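Long-range contact in apical membrane antigen 1 (Neospora caninum, PDB 4APL), which probably takes part in host-cell invasion at the moving junction, as an apical surface antigen of an apicomplexan parasite: residues Phe385-Lys397 with Thr408-Cys420. Sequence-based numbering, arbitrary orientation.
Sequences FGSCDVQACKRQK and TSVDCTAEEQNDC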
loop_
_atom_site.group_PDB
_atom_site.type_symbol
_atom_site.label_atom_id
_atom_site.label_comp_id
_atom_site.label_asym_id
_atom_site.label_seq_id
_atom_site.Cartn_x
_atom_site.Cartn_y
_atom_site.Cartn_z
ATOM N N PHE A 385 15.739 2.404 32.046
ATOM C CA PHE A 385 15.314 1.041 32.326
ATOM C C PHE A 385 13.925 1.011 32.938
ATOM O O PHE A 385 13.664 1.681 33.935
ATOM C CB PHE A 385 16.301 0.379 33.271
ATOM C CG PHE A 385 17.576 -0.020 32.613
ATOM C CD1 PHE A 385 17.672 -1.226 31.944
ATOM C CD2 PHE A 385 18.676 0.816 32.644
ATOM C CE1 PHE A 385 18.850 -1.604 31.323
ATOM C CE2 PHE A 385 19.862 0.450 32.030
ATOM C CZ PHE A 385 19.951 -0.765 31.369
ATOM N N GLY A 386 13.036 0.220 32.347
ATOM C CA GLY A 386 11.687 0.078 32.883
ATOM C C GLY A 386 11.613 -0.942 34.004
ATOM O O GLY A 386 12.618 -1.552 34.383
ATOM N N SER A 387 10.418 -1.140 34.541
ATOM C CA SER A 387 10.220 -2.169 35.540
ATOM C C SER A 387 10.118 -3.517 34.858
ATOM O O SER A 387 9.755 -3.590 33.692
ATOM C CB SER A 387 8.953 -1.886 36.330
ATOM O OG SER A 387 9.002 -0.578 36.859
ATOM N N CYS A 388 10.424 -4.583 35.590
ATOM C CA CYS A 388 10.353 -5.921 35.032
ATOM C C CYS A 388 8.925 -6.198 34.593
ATOM O O CYS A 388 7.991 -6.069 35.381
ATOM C CB CYS A 388 10.821 -6.961 36.057
ATOM S SG CYS A 388 11.362 -8.565 35.395
ATOM N N ASP A 389 8.754 -6.489 33.310
ATOM C CA ASP A 389 7.535 -7.119 32.831
ATOM C C ASP A 389 7.614 -8.574 33.271
ATOM O O ASP A 389 8.347 -9.374 32.685
ATOM C CB ASP A 389 7.444 -6.995 31.303
ATOM C CG ASP A 389 6.376 -7.891 30.690
ATOM O OD1 ASP A 389 5.662 -8.598 31.439
ATOM O OD2 ASP A 389 6.263 -7.894 29.443
ATOM N N VAL A 390 6.896 -8.894 34.344
ATOM C CA VAL A 390 7.100 -10.146 35.066
ATOM C C VAL A 390 6.648 -11.356 34.258
ATOM O O VAL A 390 7.197 -12.446 34.402
ATOM C CB VAL A 390 6.386 -10.142 36.430
ATOM C CG1 VAL A 390 6.937 -9.030 37.313
ATOM C CG2 VAL A 390 4.878 -10.003 36.249
ATOM N N GLN A 391 5.654 -11.148 33.401
ATOM C CA GLN A 391 5.071 -12.224 32.606
ATOM C C GLN A 391 6.081 -12.756 31.591
ATOM O O GLN A 391 5.965 -13.888 31.121
ATOM C CB GLN A 391 3.799 -11.732 31.902
ATOM C CG GLN A 391 3.338 -12.599 30.735
ATOM C CD GLN A 391 3.019 -11.781 29.494
ATOM O OE1 GLN A 391 1.884 -11.790 29.014
ATOM N NE2 GLN A 391 4.018 -11.055 28.975
ATOM N N ALA A 392 7.077 -11.939 31.271
ATOM C CA ALA A 392 8.090 -12.321 30.294
ATOM C C ALA A 392 9.493 -12.259 30.877
ATOM O O ALA A 392 10.466 -12.573 30.194
ATOM C CB ALA A 392 7.992 -11.440 29.061
ATOM N N CYS A 393 9.583 -11.851 32.142
ATOM C CA CYS A 393 10.858 -11.615 32.831
ATOM C C CYS A 393 11.938 -10.948 31.984
ATOM O O CYS A 393 13.102 -11.360 32.015
ATOM C CB CYS A 393 11.392 -12.892 33.487
ATOM S SG CYS A 393 12.008 -12.621 35.169
ATOM N N LYS A 394 11.530 -9.938 31.213
ATOM C CA LYS A 394 12.446 -8.951 30.638
ATOM C C LYS A 394 12.006 -7.529 31.018
ATOM O O LYS A 394 10.914 -7.323 31.583
ATOM C CB LYS A 394 12.547 -9.088 29.107
ATOM C CG LYS A 394 12.569 -10.515 28.563
ATOM C CD LYS A 394 13.739 -11.345 29.081
ATOM C CE LYS A 394 14.814 -11.533 28.021
ATOM N NZ LYS A 394 16.153 -11.809 28.615
ATOM N N ARG A 395 12.875 -6.559 30.736
ATOM C CA ARG A 395 12.546 -5.148 30.916
ATOM C C ARG A 395 13.041 -4.337 29.730
ATOM O O ARG A 395 14.001 -4.721 29.055
ATOM C CB ARG A 395 13.117 -4.599 32.234
ATOM C CG ARG A 395 14.637 -4.500 32.286
ATOM C CD ARG A 395 15.165 -4.389 33.712
ATOM N NE ARG A 395 16.620 -4.508 33.750
ATOM C CZ ARG A 395 17.403 -3.828 34.580
ATOM N NH1 ARG A 395 16.869 -2.982 35.449
ATOM N NH2 ARG A 395 18.720 -3.979 34.534
ATOM N N GLN A 396 12.356 -3.231 29.461
ATOM C CA GLN A 396 12.742 -2.320 28.396
ATOM C C GLN A 396 14.118 -1.684 28.678
ATOM O O GLN A 396 14.434 -1.341 29.821
ATOM C CB GLN A 396 11.660 -1.244 28.246
ATOM C CG GLN A 396 11.942 -0.199 27.181
ATOM C CD GLN A 396 11.919 -0.784 25.788
ATOM O OE1 GLN A 396 12.837 -0.574 24.991
ATOM N NE2 GLN A 396 10.870 -1.541 25.488
ATOM N N LYS A 397 14.934 -1.533 27.639
ATOM C CA LYS A 397 16.141 -0.719 27.741
ATOM C C LYS A 397 16.288 0.269 26.583
ATOM O O LYS A 397 16.561 -0.124 25.443
ATOM C CB LYS A 397 17.390 -1.598 27.853
ATOM C CG LYS A 397 18.696 -0.815 27.864
ATOM C CD LYS A 397 19.845 -1.649 27.329
ATOM C CE LYS A 397 21.187 -1.048 27.694
ATOM N NZ LYS A 397 22.229 -2.109 27.695
ATOM N N THR A 408 15.570 -2.026 23.206
ATOM C CA THR A 408 15.646 -3.487 23.327
ATOM C C THR A 408 14.951 -3.974 24.587
ATOM O O THR A 408 14.460 -3.166 25.378
ATOM C CB THR A 408 17.102 -4.016 23.317
ATOM O OG1 THR A 408 17.894 -3.301 24.272
ATOM C CG2 THR A 408 17.717 -3.864 21.941
ATOM N N SER A 409 14.865 -5.300 24.721
ATOM C CA SER A 409 14.555 -5.970 25.986
ATOM C C SER A 409 15.820 -6.611 26.530
ATOM O O SER A 409 16.636 -7.137 25.766
ATOM C CB SER A 409 13.514 -7.060 25.771
ATOM O OG SER A 409 12.206 -6.520 25.728
ATOM N N VAL A 410 15.993 -6.559 27.847
ATOM C CA VAL A 410 17.154 -7.178 28.486
ATOM C C VAL A 410 16.739 -7.890 29.774
ATOM O O VAL A 410 15.592 -7.786 30.211
ATOM C CB VAL A 410 18.294 -6.159 28.779
ATOM C CG1 VAL A 410 18.872 -5.591 27.492
ATOM C CG2 VAL A 410 17.817 -5.044 29.694
ATOM N N ASP A 411 17.680 -8.610 30.375
ATOM C CA ASP A 411 17.439 -9.281 31.646
ATOM C C ASP A 411 17.034 -8.285 32.733
ATOM O O ASP A 411 17.577 -7.172 32.814
ATOM C CB ASP A 411 18.690 -10.054 32.091
ATOM C CG ASP A 411 18.977 -11.279 31.222
ATOM O OD1 ASP A 411 18.051 -12.091 30.991
ATOM O OD2 ASP A 411 20.144 -11.442 30.794
ATOM N N CYS A 412 16.069 -8.692 33.553
ATOM C CA CYS A 412 15.794 -8.040 34.827
ATOM C C CYS A 412 16.916 -8.309 35.838
ATOM O O CYS A 412 17.709 -9.247 35.674
ATOM C CB CYS A 412 14.451 -8.530 35.383
ATOM S SG CYS A 412 13.055 -8.188 34.284
ATOM N N THR A 413 16.978 -7.498 36.892
ATOM C CA THR A 413 17.931 -7.742 37.982
ATOM C C THR A 413 17.549 -8.979 38.789
ATOM O O THR A 413 16.403 -9.439 38.734
ATOM C CB THR A 413 18.046 -6.537 38.940
ATOM O OG1 THR A 413 16.738 -6.134 39.362
ATOM C CG2 THR A 413 18.734 -5.367 38.252
ATOM N N ALA A 414 18.508 -9.509 39.544
ATOM C CA ALA A 414 18.240 -10.590 40.496
ATOM C C ALA A 414 17.033 -10.275 41.387
ATOM O O ALA A 414 16.095 -11.066 41.490
ATOM C CB ALA A 414 19.471 -10.871 41.344
ATOM N N GLU A 415 17.047 -9.106 42.014
ATOM C CA GLU A 415 15.916 -8.703 42.827
ATOM C C GLU A 415 14.596 -8.835 42.067
ATOM O O GLU A 415 13.687 -9.529 42.516
ATOM C CB GLU A 415 16.101 -7.284 43.364
ATOM C CG GLU A 415 15.021 -6.871 44.351
ATOM C CD GLU A 415 14.625 -7.992 45.300
ATOM O OE1 GLU A 415 15.483 -8.854 45.618
ATOM O OE2 GLU A 415 13.448 -8.015 45.723
ATOM N N GLU A 416 14.517 -8.207 40.896
ATOM C CA GLU A 416 13.296 -8.211 40.088
ATOM C C GLU A 416 12.815 -9.614 39.705
ATOM O O GLU A 416 11.612 -9.853 39.633
ATOM C CB GLU A 416 13.488 -7.359 38.830
ATOM C CG GLU A 416 13.532 -5.860 39.085
ATOM C CD GLU A 416 14.050 -5.079 37.890
ATOM O OE1 GLU A 416 14.871 -5.630 37.126
ATOM O OE2 GLU A 416 13.637 -3.913 37.716
ATOM N N GLN A 417 13.766 -10.526 39.477
ATOM C CA GLN A 417 13.502 -11.898 38.998
ATOM C C GLN A 417 12.674 -12.752 39.971
ATOM O O GLN A 417 12.143 -13.801 39.602
ATOM C CB GLN A 417 14.827 -12.618 38.693
ATOM C CG GLN A 417 15.466 -12.285 37.347
ATOM C CD GLN A 417 16.650 -13.183 37.014
ATOM O OE1 GLN A 417 17.638 -12.743 36.428
ATOM N NE2 GLN A 417 16.557 -14.450 37.396
ATOM N N ASN A 418 12.585 -12.309 41.216
ATOM C CA ASN A 418 11.865 -13.052 42.233
ATOM C C ASN A 418 10.372 -12.763 42.195
ATOM O O ASN A 418 9.645 -13.113 43.127
ATOM C CB ASN A 418 12.430 -12.749 43.625
ATOM C CG ASN A 418 13.854 -13.242 43.800
ATOM O OD1 ASN A 418 14.591 -12.741 44.647
ATOM N ND2 ASN A 418 14.250 -14.226 42.998
ATOM N N ASP A 419 9.922 -12.105 41.130
ATOM C CA ASP A 419 8.488 -11.945 40.874
ATOM C C ASP A 419 8.078 -12.645 39.578
ATOM O O ASP A 419 6.917 -12.575 39.158
ATOM C CB ASP A 419 8.098 -10.468 40.828
ATOM C CG ASP A 419 8.196 -9.796 42.182
ATOM O OD1 ASP A 419 8.307 -10.512 43.203
ATOM O OD2 ASP A 419 8.158 -8.546 42.221
ATOM N N CYS A 420 9.041 -13.323 38.956
ATOM C CA CYS A 420 8.763 -14.178 37.817
ATOM C C CYS A 420 8.543 -15.619 38.279
ATOM O O CYS A 420 7.633 -16.308 37.805
ATOM C CB CYS A 420 9.914 -14.104 36.813
ATOM S SG CYS A 420 10.308 -12.418 36.287
#
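Two disulfides, Cys388-Cys412 and Cys393-Cys420, staple the open end of the beta hairpin formed by strands 394-401 and 404-411, giving a small cystine-rich module at the C-terminal end of the modelled chain that is consistent with domain III of AMA1. Antiparallel pairing is established by reciprocal backbone bonds: Arg395 N donates to Val410 O and Val410 N to Arg395 O, each 3.0 Å, while Lys397 and Thr408 form a second hydrogen-bonded pair. Both disulfides have CB-SG-SG-CB torsions near the relaxed 90° (chi3 96° and 90°), and the two bridges adjoin, Cys388 SG lying 4.1 Å from Cys420 SG.

Arg395 links the hairpin to the short, weakly bonded helical turn 414-417 that follows. A chi1 of 68° and an extended chain carry its NE over to Asp411 O, to which it donates over 3.0 Å, with the oxygen tilted from the guanidinium plane. One guanidinium face is turned to Thr413, the opposite one to Phe385 CD1. Toward Arg395, Glu416 acts through charge alone: the salt bridge is long, OE1 3.7 Å from Arg395 NH1 and so far out of the guanidinium plane that no N-H points at it. That same oxygen accepts from Thr413 N at 2.8 Å, the firm bond of a Thr413-Glu416 capping box whose reciprocal bond is weak.

On the sheet face of Gln396, Ser409 OG is hydrogen-bonded to Arg244, which also salt-bridges Asp389 and so ties the module to strand 244-247. On the face carrying Arg395 and Lys397, Val410 CG2 meets the Phe385 ring edge-on, 3.9 Å from CE1.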